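Local coordinates for protein phospho-2-dehydro-3-deoxyheptonate aldolase (Francisella tularensis, PDB 3TQK) that probably catalyses the stereospecific condensation of phosphoenolpyruvate with D-erythrose 4-phosphate to give DAHP, the first step of chorismate biosynthesis, at residues 51-56 / 296-301; 228-233 / 260-265; 203-208 / 217-222; 139-144 / 152-157; 58-63 / 90-95. All coordinates share one frame; numbering follows the deposited sequence.

Contacts 1, 2 and 4 join neighbouring strands of one eight-stranded parallel TIM barrel; contact 5 ties two loops at its mouth, and contact 3 is a hairpin outside it. The manganese site links contacts 1 and 5: E299 OE2 and C58 SG both bind the ion, 3.3 Å apart. Contact 2, its centre 11 Å from that of contact 1, supplies second-shell groups. Inside the barrel W156 of contact 4 packs against M297 of contact 1 and M261 of contact 2, while T139 OG1 hydrogen-bonds V90 O of contact 5 at 2.8 Å. Contact 3, at the subunit interface, nearest atoms about 20 Å from contact 1, reaches contact 4 by a weak hydrogen bond between S208 OG and V144 O.

Contact 1 of 5, residues 51-56 / 296-301; sequences VAVVVG and VMIESN. With MN (manganese (II) ion), chain B.
V53 and V296 stand side by side, pointing the same way on the face covered by helix 327-344, with V53 CG2 4.0 Å from V296 CG2. The second branch of V53, CG1, lies anti to the backbone N (chi1 177°) and meets I298 CD1 at 4.0 Å, so one valine spans two residues of the adjoining strand. Further along, V55 lies alongside I298 and sets its CG2 3.9 Å from I298 CB; the same methyl touches S300 CB. On the barrel-lining face V54 and the selenomethionine M297 run parallel, and a bend at chi3 (61°) brings M297 CE to 3.7 Å from V54 CG1. E299 leaves from this face too, extended beyond CG, and places OE2 2.0 Å from the manganese ion, which C58, H266 and D322 also bind. Its other oxygen, OE1, is hydrogen-bonded to S265 OG. A parallel ladder joins the backbones, with V54 N donating to V296 O at 3.1 Å and I298 N to V54 O at 3.0 Å. Backbone hydrogen bonds thus join first and last barrel strands, apolar branches pack on both faces, and the metal and a serine hydroxyl, one at each carboxylate oxygen, fix how E299 is turned.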
# COMPACT_ATOMS: atom_id res chain seq x y z
N VAL A 51 20.84 -17.42 -14.72
CA VAL A 51 20.06 -17.08 -13.55
C VAL A 51 20.41 -15.64 -13.15
O VAL A 51 21.56 -15.25 -13.22
CB VAL A 51 20.33 -18.08 -12.42
CG1 VAL A 51 19.90 -17.54 -11.07
CG2 VAL A 51 19.60 -19.39 -12.71
N ALA A 52 19.40 -14.83 -12.80
CA ALA A 52 19.61 -13.44 -12.38
C ALA A 52 19.89 -13.42 -10.89
O ALA A 52 19.24 -14.15 -10.13
CB ALA A 52 18.39 -12.60 -12.68
N VAL A 53 20.85 -12.60 -10.46
CA VAL A 53 21.21 -12.52 -9.06
C VAL A 53 21.22 -11.07 -8.64
O VAL A 53 22.03 -10.27 -9.12
CB VAL A 53 22.60 -13.15 -8.78
CG1 VAL A 53 22.98 -13.00 -7.33
CG2 VAL A 53 22.59 -14.64 -9.17
N VAL A 54 20.27 -10.73 -7.76
CA VAL A 54 20.12 -9.40 -7.21
C VAL A 54 20.78 -9.44 -5.85
O VAL A 54 20.26 -10.04 -4.91
CB VAL A 54 18.65 -9.00 -7.06
CG1 VAL A 54 18.53 -7.63 -6.33
CG2 VAL A 54 17.97 -8.97 -8.42
N VAL A 55 21.95 -8.82 -5.75
CA VAL A 55 22.82 -9.03 -4.63
C VAL A 55 23.37 -7.71 -4.15
O VAL A 55 23.82 -6.88 -4.93
CB VAL A 55 23.98 -10.00 -5.01
CG1 VAL A 55 24.82 -9.42 -6.13
CG2 VAL A 55 24.85 -10.29 -3.80
N GLY A 56 23.33 -7.50 -2.84
CA GLY A 56 23.90 -6.30 -2.26
C GLY A 56 23.45 -6.10 -0.84
O GLY A 56 22.85 -7.01 -0.26
N VAL A 296 17.57 -15.28 -7.94
CA VAL A 296 17.61 -15.25 -6.49
C VAL A 296 17.97 -13.85 -6.00
O VAL A 296 18.46 -13.02 -6.77
CB VAL A 296 18.61 -16.29 -5.93
CG1 VAL A 296 18.18 -17.69 -6.32
CG2 VAL A 296 20.04 -16.00 -6.41
N MSE A 297 17.70 -13.59 -4.72
CA MSE A 297 18.18 -12.38 -4.05
C MSE A 297 19.07 -12.80 -2.90
O MSE A 297 18.75 -13.75 -2.19
CB MSE A 297 17.03 -11.56 -3.48
CG MSE A 297 15.83 -11.42 -4.40
SE MSE A 297 14.64 -9.99 -3.79
CE MSE A 297 15.89 -8.49 -3.93
N ILE A 298 20.17 -12.09 -2.72
CA ILE A 298 21.10 -12.32 -1.63
C ILE A 298 21.37 -10.99 -0.95
O ILE A 298 21.58 -9.98 -1.62
CB ILE A 298 22.44 -12.84 -2.14
CG1 ILE A 298 22.26 -14.17 -2.86
CG2 ILE A 298 23.45 -12.96 -1.00
CD1 ILE A 298 23.48 -14.57 -3.66
N GLU A 299 21.34 -10.98 0.38
CA GLU A 299 21.69 -9.78 1.14
C GLU A 299 23.14 -9.89 1.57
O GLU A 299 23.51 -10.79 2.33
CB GLU A 299 20.73 -9.56 2.33
CG GLU A 299 19.41 -8.89 1.92
CD GLU A 299 18.48 -8.53 3.09
OE1 GLU A 299 18.30 -9.35 4.01
OE2 GLU A 299 17.92 -7.41 3.06
N SER A 300 23.97 -9.00 1.04
CA SER A 300 25.42 -9.12 1.10
C SER A 300 26.07 -7.77 1.36
O SER A 300 25.58 -6.74 0.90
CB SER A 300 25.92 -9.70 -0.23
OG SER A 300 27.31 -9.53 -0.41
N ASN A 301 27.19 -7.77 2.07
CA ASN A 301 27.94 -6.52 2.33
C ASN A 301 29.43 -6.81 2.50
O ASN A 301 29.87 -7.94 2.29
CB ASN A 301 27.36 -5.80 3.57
CG ASN A 301 27.32 -4.27 3.42
OD1 ASN A 301 28.22 -3.65 2.84
ND2 ASN A 301 26.28 -3.66 3.97
MN MN B . 16.48 -6.54 4.19

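Contact 2 of 5, residues 228-233 / 260-265; sequences VILRGG and VMIDCS
V228, L230 and M261 knit the two strands together in parallel: M261 N donates to V228 O at 3.2 Å, L230 N to M261 O at 2.8 Å, and D263 N to L230 O at 2.8 Å. The strand axes approach to 4.5 Å and diverge by 32°, the twist expected of a closed barrel. I229 and M261 point the same way into the barrel; the selenomethionine chain keeps CG anti to the backbone N (chi1 170°), and its SE passes 4.0 Å from I229 CG1 before reaching W156. On the opposite face L230 crosses V260 at a slant, CD1 resting 3.6 Å from V260 CG1. Beyond the ladder R231 and D263 meet through their beta carbons, R231 CB to D263 CB at 3.7 Å, while the arginine chain curls back at chi2 and chi3 until NH1 is hydrogen-bonded to G232 O. D263 OD1 takes the N-H of S265 at 2.8 Å from above the carboxylate plane, closing an Asx turn. Its OD2 forms a salt bridge with K183 and a hydrogen bond with H266 ND1, consistent with D263 positioning this manganese ligand from the second shell. Helix 241-253 connects the strands and packs on V228, V260 and I262: a beta-alpha-beta unit of the TIM barrel, whose C-terminal end carries second-shell residues of the manganese site.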
# COMPACT_ATOMS: atom_id res chain seq x y z
N VAL A 228 6.80 -13.02 -9.75
CA VAL A 228 6.73 -13.22 -8.31
C VAL A 228 8.13 -13.36 -7.73
O VAL A 228 9.04 -13.92 -8.37
CB VAL A 228 5.91 -14.48 -7.98
CG1 VAL A 228 5.93 -14.77 -6.49
CG2 VAL A 228 4.49 -14.31 -8.46
N ILE A 229 8.30 -12.83 -6.52
CA ILE A 229 9.45 -13.10 -5.68
C ILE A 229 8.95 -13.87 -4.47
O ILE A 229 8.05 -13.39 -3.78
CB ILE A 229 10.11 -11.81 -5.15
CG1 ILE A 229 10.53 -10.90 -6.31
CG2 ILE A 229 11.31 -12.15 -4.24
CD1 ILE A 229 10.76 -9.46 -5.90
N LEU A 230 9.52 -15.04 -4.22
CA LEU A 230 9.17 -15.84 -3.03
C LEU A 230 10.14 -15.50 -1.90
O LEU A 230 11.35 -15.59 -2.08
CB LEU A 230 9.20 -17.33 -3.35
CG LEU A 230 8.23 -17.85 -4.42
CD1 LEU A 230 8.54 -19.30 -4.78
CD2 LEU A 230 6.77 -17.70 -3.97
N ARG A 231 9.62 -15.12 -0.75
CA ARG A 231 10.43 -14.56 0.35
C ARG A 231 9.96 -14.98 1.74
O ARG A 231 10.27 -14.31 2.72
CB ARG A 231 10.47 -13.02 0.26
CG ARG A 231 9.12 -12.35 0.08
CD ARG A 231 8.27 -12.28 1.35
NE ARG A 231 8.83 -11.37 2.35
CZ ARG A 231 8.49 -11.33 3.63
NH1 ARG A 231 7.58 -12.16 4.12
NH2 ARG A 231 9.06 -10.45 4.43
N GLY A 232 9.22 -16.07 1.82
CA GLY A 232 8.73 -16.56 3.11
C GLY A 232 7.62 -15.72 3.71
O GLY A 232 6.95 -14.96 3.01
N GLY A 233 7.44 -15.87 5.02
CA GLY A 233 6.36 -15.17 5.74
C GLY A 233 5.84 -16.03 6.87
O GLY A 233 6.43 -17.06 7.17
N VAL A 260 10.00 -17.64 -11.74
CA VAL A 260 10.02 -17.35 -10.31
C VAL A 260 11.40 -16.92 -9.84
O VAL A 260 12.41 -17.52 -10.22
CB VAL A 260 9.62 -18.62 -9.51
CG1 VAL A 260 9.81 -18.42 -8.02
CG2 VAL A 260 8.18 -19.02 -9.82
N MSE A 261 11.44 -15.88 -9.01
CA MSE A 261 12.63 -15.48 -8.28
C MSE A 261 12.47 -15.86 -6.81
O MSE A 261 11.37 -15.75 -6.25
CB MSE A 261 12.85 -13.97 -8.40
CG MSE A 261 13.94 -13.41 -7.47
SE MSE A 261 14.25 -11.51 -7.73
CE MSE A 261 15.00 -11.52 -9.55
N ILE A 262 13.56 -16.29 -6.16
CA ILE A 262 13.52 -16.63 -4.74
C ILE A 262 14.49 -15.78 -3.91
O ILE A 262 15.68 -15.71 -4.18
CB ILE A 262 13.80 -18.14 -4.52
CG1 ILE A 262 12.92 -18.98 -5.44
CG2 ILE A 262 13.56 -18.51 -3.05
CD1 ILE A 262 13.08 -20.47 -5.29
N ASP A 263 13.97 -15.14 -2.88
CA ASP A 263 14.78 -14.39 -1.92
C ASP A 263 15.42 -15.40 -0.98
O ASP A 263 14.70 -16.14 -0.32
CB ASP A 263 13.89 -13.42 -1.14
CG ASP A 263 14.69 -12.38 -0.34
OD1 ASP A 263 15.90 -12.59 -0.09
OD2 ASP A 263 14.09 -11.34 0.03
N CYS A 264 16.75 -15.45 -0.93
CA CYS A 264 17.42 -16.33 0.04
C CYS A 264 17.36 -15.78 1.47
O CYS A 264 17.65 -16.51 2.43
CB CYS A 264 18.89 -16.55 -0.32
SG CYS A 264 19.14 -17.24 -1.95
N SER A 265 17.01 -14.50 1.61
CA SER A 265 17.06 -13.80 2.89
C SER A 265 15.65 -13.57 3.46
O SER A 265 14.70 -14.27 3.09
CB SER A 265 17.80 -12.47 2.71
OG SER A 265 18.23 -11.95 3.94

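Contact 3 of 5, residues 203-208 / 217-222; sequences PHHFLS and IFATKG
H205 faces A219 as a non-hydrogen-bonded pair of two antiparallel strands. Its CB leaves the sheet with CG anti to the carbonyl carbon (chi1 -79°), which lays the imidazole over the A219 methyl. A219 CB sits beneath one face, 3.8 Å from the H205 ring centroid, nearer the rim than the middle. Along the ring, CD2 comes within 4.2 Å of I217 CG2, while CE1 and NE2 come nearest the methyl, H205 NE2 at 3.6 Å from A219 CB. At the tip NE2 is hydrogen-bonded to K11 of the second subunit, and Y114 of that subunit stacks on the ring. The other face of the sheet carries F206, whose CE1 reaches T220 CG2 at 3.5 Å and touches F218 CB. S208 CB lies over one face of the F218 ring in a CH-pi contact. F206 and F218 exchange two backbone hydrogen bonds; H204 O accepts from T220 N at 2.8 Å, and H204 N donates at 2.9 Å to T220 OG1, which is also hydrogen-bonded to S174 OG. A water bridges H204 O (weakly) and T220 O. In this beta hairpin I217 to T220 also pair antiparallel with a strand of the second subunit, carrying the sheet across the dimer interface.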
# COMPACT_ATOMS: atom_id res chain seq x y z
N PRO A 203 -3.15 -1.94 -18.92
CA PRO A 203 -3.04 -0.50 -18.90
C PRO A 203 -3.89 0.07 -17.77
O PRO A 203 -4.94 -0.49 -17.43
CB PRO A 203 -3.58 -0.07 -20.28
CG PRO A 203 -3.90 -1.35 -21.03
CD PRO A 203 -4.02 -2.42 -20.00
N HIS A 204 -3.42 1.15 -17.17
CA HIS A 204 -4.12 1.78 -16.07
C HIS A 204 -4.08 3.30 -16.27
O HIS A 204 -3.14 3.84 -16.87
CB HIS A 204 -3.43 1.43 -14.73
CG HIS A 204 -3.61 0.01 -14.30
ND1 HIS A 204 -4.72 -0.42 -13.62
CD2 HIS A 204 -2.83 -1.08 -14.47
CE1 HIS A 204 -4.62 -1.72 -13.38
NE2 HIS A 204 -3.46 -2.14 -13.87
N HIS A 205 -5.12 3.97 -15.79
CA HIS A 205 -5.09 5.41 -15.56
C HIS A 205 -4.98 5.61 -14.05
O HIS A 205 -5.77 5.07 -13.29
CB HIS A 205 -6.36 6.08 -16.09
CG HIS A 205 -6.36 6.28 -17.58
ND1 HIS A 205 -6.38 5.23 -18.48
CD2 HIS A 205 -6.39 7.41 -18.32
CE1 HIS A 205 -6.40 5.71 -19.71
NE2 HIS A 205 -6.42 7.03 -19.64
N PHE A 206 -3.97 6.35 -13.61
CA PHE A 206 -3.80 6.62 -12.17
C PHE A 206 -3.10 7.94 -11.92
O PHE A 206 -2.47 8.49 -12.81
CB PHE A 206 -3.05 5.48 -11.49
CG PHE A 206 -1.54 5.50 -11.71
CD1 PHE A 206 -0.99 5.18 -12.94
CD2 PHE A 206 -0.69 5.76 -10.66
CE1 PHE A 206 0.38 5.16 -13.11
CE2 PHE A 206 0.68 5.73 -10.83
CZ PHE A 206 1.21 5.44 -12.05
N LEU A 207 -3.22 8.44 -10.69
CA LEU A 207 -2.62 9.68 -10.29
C LEU A 207 -1.17 9.47 -9.86
O LEU A 207 -0.88 8.57 -9.04
CB LEU A 207 -3.44 10.30 -9.18
CG LEU A 207 -4.89 10.58 -9.58
CD1 LEU A 207 -5.71 10.98 -8.36
CD2 LEU A 207 -4.96 11.65 -10.68
N SER A 208 -0.27 10.27 -10.42
CA SER A 208 1.16 10.17 -10.13
C SER A 208 1.74 11.57 -10.22
O SER A 208 1.00 12.55 -10.16
CB SER A 208 1.87 9.23 -11.10
OG SER A 208 3.18 8.90 -10.64
N ILE A 217 -2.38 12.92 -14.32
CA ILE A 217 -2.95 11.61 -14.62
C ILE A 217 -1.97 10.88 -15.55
O ILE A 217 -1.50 11.46 -16.53
CB ILE A 217 -4.32 11.73 -15.32
CG1 ILE A 217 -5.36 12.36 -14.38
CG2 ILE A 217 -4.82 10.38 -15.82
CD1 ILE A 217 -6.57 12.94 -15.13
N PHE A 218 -1.65 9.62 -15.23
CA PHE A 218 -0.78 8.81 -16.08
C PHE A 218 -1.60 7.66 -16.71
O PHE A 218 -2.24 6.90 -15.99
CB PHE A 218 0.37 8.22 -15.26
CG PHE A 218 1.56 9.14 -15.05
CD1 PHE A 218 1.46 10.51 -15.16
CD2 PHE A 218 2.79 8.59 -14.70
CE1 PHE A 218 2.57 11.34 -14.95
CE2 PHE A 218 3.90 9.39 -14.48
CZ PHE A 218 3.78 10.79 -14.61
N ALA A 219 -1.58 7.56 -18.04
CA ALA A 219 -2.11 6.41 -18.75
C ALA A 219 -0.95 5.49 -19.08
O ALA A 219 -0.06 5.85 -19.86
CB ALA A 219 -2.84 6.83 -20.05
N THR A 220 -0.96 4.29 -18.50
CA THR A 220 0.11 3.34 -18.70
C THR A 220 -0.21 2.32 -19.77
O THR A 220 -1.37 2.17 -20.17
CB THR A 220 0.46 2.59 -17.40
OG1 THR A 220 -0.59 1.68 -17.06
CG2 THR A 220 0.70 3.57 -16.26
N LYS A 221 0.83 1.60 -20.19
CA LYS A 221 0.75 0.56 -21.22
C LYS A 221 0.64 -0.84 -20.65
O LYS A 221 0.25 -1.77 -21.36
CB LYS A 221 2.01 0.63 -22.10
CG LYS A 221 1.84 1.54 -23.32
CD LYS A 221 3.01 2.50 -23.55
CE LYS A 221 4.16 1.86 -24.32
NZ LYS A 221 5.05 2.91 -24.93
N GLY A 222 1.00 -0.99 -19.38
CA GLY A 222 1.14 -2.30 -18.76
C GLY A 222 2.59 -2.75 -18.80
O GLY A 222 3.35 -2.30 -19.65
O HOH W 1 -3.68 3.34 -20.11

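Contact 4 of 5, residues 139-144 / 152-157; sequences TEFLDV and ELITWG
T139 and I154 cross at about a right angle, T139 CG2 resting 3.7 Å from I154 CD1. OG1 lies anti to the backbone N (chi1 -158°) and hydrogen-bonds V90 O, which leaves CG2 between the backbone N and the carbonyl carbon, against I154. The tight part continues at F141, which slides past I154 in the opposite direction; F141 CZ meets I154 CG2 at 3.6 Å. The same ring reaches the bare backbone of G157, F141 CE2 lying 3.6 Å from G157 CA, in the space a beta carbon there would take. Helix 116-132 backs I154 through L127. The backbone pairing here is looser: T139 N to W156 O is a weak hydrogen bond of 3.5 Å, and T139 O takes a CA-H contact from G157 CA at 3.2 Å. Past F141 the segments part. D143, partly exposed, packs on L207 of the second subunit, and E152, likewise, forms a salt bridge with R124. W156 turns its indole into the barrel, where NE1 is hydrogen-bonded to H227 NE2. The contact is thus mainly apolar, while the ladder of the third and fourth barrel strands goes on through backbone bonds of T139 and F141 with A158.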
# COMPACT_ATOMS: atom_id res chain seq x y z
N THR A 139 16.25 -1.63 -7.14
CA THR A 139 15.75 -0.91 -5.96
C THR A 139 14.29 -1.23 -5.74
O THR A 139 13.65 -1.82 -6.61
CB THR A 139 15.95 0.60 -6.11
OG1 THR A 139 15.95 1.20 -4.81
CG2 THR A 139 14.86 1.21 -6.96
N GLU A 140 13.75 -0.88 -4.58
CA GLU A 140 12.31 -1.00 -4.36
C GLU A 140 11.61 0.28 -4.75
O GLU A 140 12.04 1.37 -4.35
CB GLU A 140 11.95 -1.36 -2.93
CG GLU A 140 10.47 -1.70 -2.78
CD GLU A 140 10.04 -2.02 -1.36
OE1 GLU A 140 10.89 -2.48 -0.57
OE2 GLU A 140 8.84 -1.81 -1.05
N PHE A 141 10.56 0.15 -5.55
CA PHE A 141 9.74 1.27 -5.93
C PHE A 141 8.67 1.44 -4.84
O PHE A 141 7.79 0.59 -4.68
CB PHE A 141 9.14 1.05 -7.31
CG PHE A 141 10.16 1.12 -8.44
CD1 PHE A 141 10.79 2.31 -8.74
CD2 PHE A 141 10.49 -0.00 -9.18
CE1 PHE A 141 11.72 2.40 -9.77
CE2 PHE A 141 11.41 0.08 -10.21
CZ PHE A 141 12.03 1.28 -10.50
N LEU A 142 8.75 2.55 -4.12
CA LEU A 142 8.05 2.75 -2.84
C LEU A 142 6.74 3.55 -2.92
O LEU A 142 5.80 3.30 -2.15
CB LEU A 142 8.98 3.50 -1.89
CG LEU A 142 10.34 2.87 -1.56
CD1 LEU A 142 11.35 3.90 -1.07
CD2 LEU A 142 10.09 1.77 -0.53
N ASP A 143 6.68 4.52 -3.85
CA ASP A 143 5.56 5.47 -3.93
C ASP A 143 5.52 6.15 -5.30
O ASP A 143 6.28 5.77 -6.19
CB ASP A 143 5.69 6.49 -2.80
CG ASP A 143 6.82 7.48 -3.01
OD1 ASP A 143 7.59 7.34 -3.96
OD2 ASP A 143 6.94 8.44 -2.23
N VAL A 144 4.63 7.14 -5.50
CA VAL A 144 4.48 7.77 -6.82
C VAL A 144 5.34 9.02 -7.01
O VAL A 144 5.21 9.71 -8.03
CB VAL A 144 2.99 8.12 -7.12
CG1 VAL A 144 2.12 6.86 -7.09
CG2 VAL A 144 2.44 9.20 -6.18
N GLU A 152 14.96 5.65 -14.51
CA GLU A 152 15.69 5.40 -15.75
C GLU A 152 17.12 4.87 -15.50
O GLU A 152 17.83 4.56 -16.45
CB GLU A 152 15.71 6.66 -16.65
CG GLU A 152 16.90 7.66 -16.45
CD GLU A 152 16.74 8.62 -15.26
OE1 GLU A 152 16.09 8.27 -14.25
OE2 GLU A 152 17.28 9.75 -15.33
N LEU A 153 17.53 4.79 -14.24
CA LEU A 153 18.81 4.17 -13.86
C LEU A 153 18.61 2.76 -13.30
O LEU A 153 19.57 2.06 -12.96
CB LEU A 153 19.50 5.04 -12.82
CG LEU A 153 19.99 6.40 -13.31
CD1 LEU A 153 20.24 7.35 -12.14
CD2 LEU A 153 21.25 6.25 -14.16
N ILE A 154 17.35 2.32 -13.21
CA ILE A 154 16.99 1.04 -12.62
C ILE A 154 16.68 0.01 -13.72
O ILE A 154 15.86 0.27 -14.63
CB ILE A 154 15.76 1.19 -11.71
CG1 ILE A 154 16.12 2.08 -10.52
CG2 ILE A 154 15.23 -0.18 -11.24
CD1 ILE A 154 17.32 1.61 -9.74
N THR A 155 17.37 -1.13 -13.62
CA THR A 155 17.20 -2.27 -14.52
C THR A 155 16.05 -3.17 -14.08
O THR A 155 15.28 -3.66 -14.90
CB THR A 155 18.47 -3.10 -14.54
OG1 THR A 155 19.50 -2.37 -15.21
CG2 THR A 155 18.23 -4.47 -15.23
N TRP A 156 15.96 -3.39 -12.78
CA TRP A 156 14.99 -4.30 -12.19
C TRP A 156 14.53 -3.70 -10.88
O TRP A 156 15.35 -3.24 -10.10
CB TRP A 156 15.64 -5.64 -11.90
CG TRP A 156 14.76 -6.62 -11.22
CD1 TRP A 156 13.99 -7.57 -11.82
CD2 TRP A 156 14.58 -6.79 -9.82
NE1 TRP A 156 13.33 -8.30 -10.88
CE2 TRP A 156 13.68 -7.85 -9.64
CE3 TRP A 156 15.09 -6.14 -8.69
CZ2 TRP A 156 13.27 -8.27 -8.39
CZ3 TRP A 156 14.68 -6.56 -7.45
CH2 TRP A 156 13.78 -7.62 -7.30
N GLY A 157 13.23 -3.71 -10.63
CA GLY A 157 12.69 -3.15 -9.39
C GLY A 157 11.78 -4.11 -8.68
O GLY A 157 11.36 -5.10 -9.25

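Contact 5 of 5, residues 58-63 / 90-95; sequences CSIHDP and VYFEKP. With MN (manganese (II) ion), chain B.
The manganese-binding mouth of the barrel brings C58 and Y91 together, on the loops that follow strands 51-56 and 84-89. C58 holds SG anti to the backbone N (chi1 171°), which carries it toward the ion, 2.6 Å from SG. The same sulfur has the aliphatic chain of K94 beside it, C58 SG to K94 CD at 4.3 Å; K94 then folds so that NZ is hydrogen-bonded to P95 O. The cysteine carbonyl, C58 O, lies 3.5 Å from Y91 CB and accepts a hydrogen bond from R89, whose guanidinium also makes a cation-pi contact with the Y91 ring. The central link between the loops is I60 N to Y91 O, 2.8 Å long and almost straight (177°), the N-H approaching the carbonyl oxygen almost end-on. Y91 O has further company: S59 CA sends it a CA-H contact at 3.5 Å, and a water that donates to I60 O at 2.8 Å reaches it weakly. S59 OG is hydrogen-bonded to T321, close in sequence to the ligand D322. I60 points at the other loop and rests against two side chains, crossing V90 at a slant so that I60 CG1 meets V90 CG1 at 3.9 Å, while its CB lies 4.1 Å from F92 CE1. Helix 116-132 covers this apolar patch through L126. A metal ligand on the loop after the first strand, braced by the loop after the second, fits the TIM-barrel plan, in which the active site gathers at the strands' C-terminal ends; E299, H266 and D322 supply the remaining protein ligands.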
# COMPACT_ATOMS: atom_id res chain seq x y z
N CYS A 58 21.48 -4.87 2.57
CA CYS A 58 20.06 -4.81 2.93
C CYS A 58 19.49 -3.45 2.52
O CYS A 58 18.50 -3.38 1.80
CB CYS A 58 19.85 -5.05 4.43
SG CYS A 58 18.13 -4.74 4.99
N SER A 59 20.16 -2.39 2.97
CA SER A 59 19.79 -1.02 2.63
C SER A 59 21.06 -0.17 2.60
O SER A 59 22.00 -0.44 3.35
CB SER A 59 18.84 -0.47 3.67
OG SER A 59 19.50 -0.39 4.93
N ILE A 60 21.09 0.85 1.75
CA ILE A 60 22.25 1.73 1.68
C ILE A 60 22.16 2.77 2.81
O ILE A 60 21.10 3.36 3.05
CB ILE A 60 22.36 2.43 0.31
CG1 ILE A 60 22.47 1.40 -0.84
CG2 ILE A 60 23.54 3.43 0.29
CD1 ILE A 60 23.77 0.59 -0.89
N HIS A 61 23.26 2.93 3.53
CA HIS A 61 23.42 4.03 4.49
C HIS A 61 24.74 4.78 4.29
O HIS A 61 24.91 5.86 4.84
CB HIS A 61 23.28 3.52 5.93
CG HIS A 61 24.52 2.88 6.48
ND1 HIS A 61 24.82 1.55 6.29
CD2 HIS A 61 25.52 3.39 7.23
CE1 HIS A 61 25.96 1.27 6.90
NE2 HIS A 61 26.41 2.37 7.48
N ASP A 62 25.65 4.21 3.50
CA ASP A 62 26.99 4.76 3.29
C ASP A 62 27.35 4.62 1.80
O ASP A 62 27.82 3.56 1.37
CB ASP A 62 27.99 4.02 4.18
CG ASP A 62 29.40 4.59 4.09
OD1 ASP A 62 29.62 5.58 3.37
OD2 ASP A 62 30.29 4.02 4.77
N PRO A 63 27.13 5.69 1.01
CA PRO A 63 27.35 5.63 -0.44
C PRO A 63 28.80 5.32 -0.83
O PRO A 63 29.02 4.63 -1.83
CB PRO A 63 26.96 7.03 -0.92
CG PRO A 63 26.11 7.61 0.19
CD PRO A 63 26.62 7.01 1.44
N VAL A 90 20.44 -1.88 -4.60
CA VAL A 90 20.65 -0.53 -4.10
C VAL A 90 19.34 -0.04 -3.49
O VAL A 90 18.58 0.70 -4.13
CB VAL A 90 21.12 0.42 -5.24
CG1 VAL A 90 21.73 1.68 -4.64
CG2 VAL A 90 22.13 -0.26 -6.15
N TYR A 91 19.08 -0.45 -2.25
CA TYR A 91 17.81 -0.17 -1.58
C TYR A 91 17.90 1.04 -0.66
O TYR A 91 18.87 1.20 0.07
CB TYR A 91 17.32 -1.38 -0.80
CG TYR A 91 16.56 -2.36 -1.66
CD1 TYR A 91 17.07 -2.80 -2.88
CD2 TYR A 91 15.32 -2.85 -1.27
CE1 TYR A 91 16.38 -3.69 -3.68
CE2 TYR A 91 14.62 -3.76 -2.07
CZ TYR A 91 15.16 -4.17 -3.27
OH TYR A 91 14.48 -5.08 -4.08
N PHE A 92 16.87 1.87 -0.68
CA PHE A 92 16.93 3.14 0.04
C PHE A 92 15.88 3.26 1.15
O PHE A 92 15.61 4.36 1.65
CB PHE A 92 16.79 4.31 -0.94
CG PHE A 92 17.93 4.41 -1.91
CD1 PHE A 92 19.22 4.63 -1.47
CD2 PHE A 92 17.71 4.28 -3.28
CE1 PHE A 92 20.28 4.73 -2.36
CE2 PHE A 92 18.76 4.39 -4.17
CZ PHE A 92 20.04 4.60 -3.71
N GLU A 93 15.30 2.13 1.55
CA GLU A 93 14.23 2.14 2.54
C GLU A 93 14.20 0.81 3.31
O GLU A 93 14.41 -0.26 2.74
CB GLU A 93 12.88 2.41 1.84
CG GLU A 93 11.74 2.90 2.74
CD GLU A 93 10.67 1.82 3.03
OE1 GLU A 93 10.97 0.61 2.94
OE2 GLU A 93 9.52 2.20 3.36
N LYS A 94 13.96 0.90 4.61
CA LYS A 94 13.83 -0.27 5.47
C LYS A 94 12.41 -0.33 6.05
O LYS A 94 11.98 0.62 6.71
CB LYS A 94 14.86 -0.20 6.60
CG LYS A 94 14.77 -1.33 7.63
CD LYS A 94 14.94 -2.71 7.02
CE LYS A 94 14.86 -3.79 8.09
NZ LYS A 94 13.48 -3.96 8.56
N PRO A 95 11.68 -1.42 5.77
CA PRO A 95 10.39 -1.62 6.44
C PRO A 95 10.50 -1.71 7.96
O PRO A 95 11.43 -2.35 8.49
CB PRO A 95 9.90 -2.97 5.88
CG PRO A 95 10.99 -3.47 4.92
CD PRO A 95 11.88 -2.32 4.62
MN MN B . 16.48 -6.54 4.19
O HOH W 2 18.37 3.00 2.91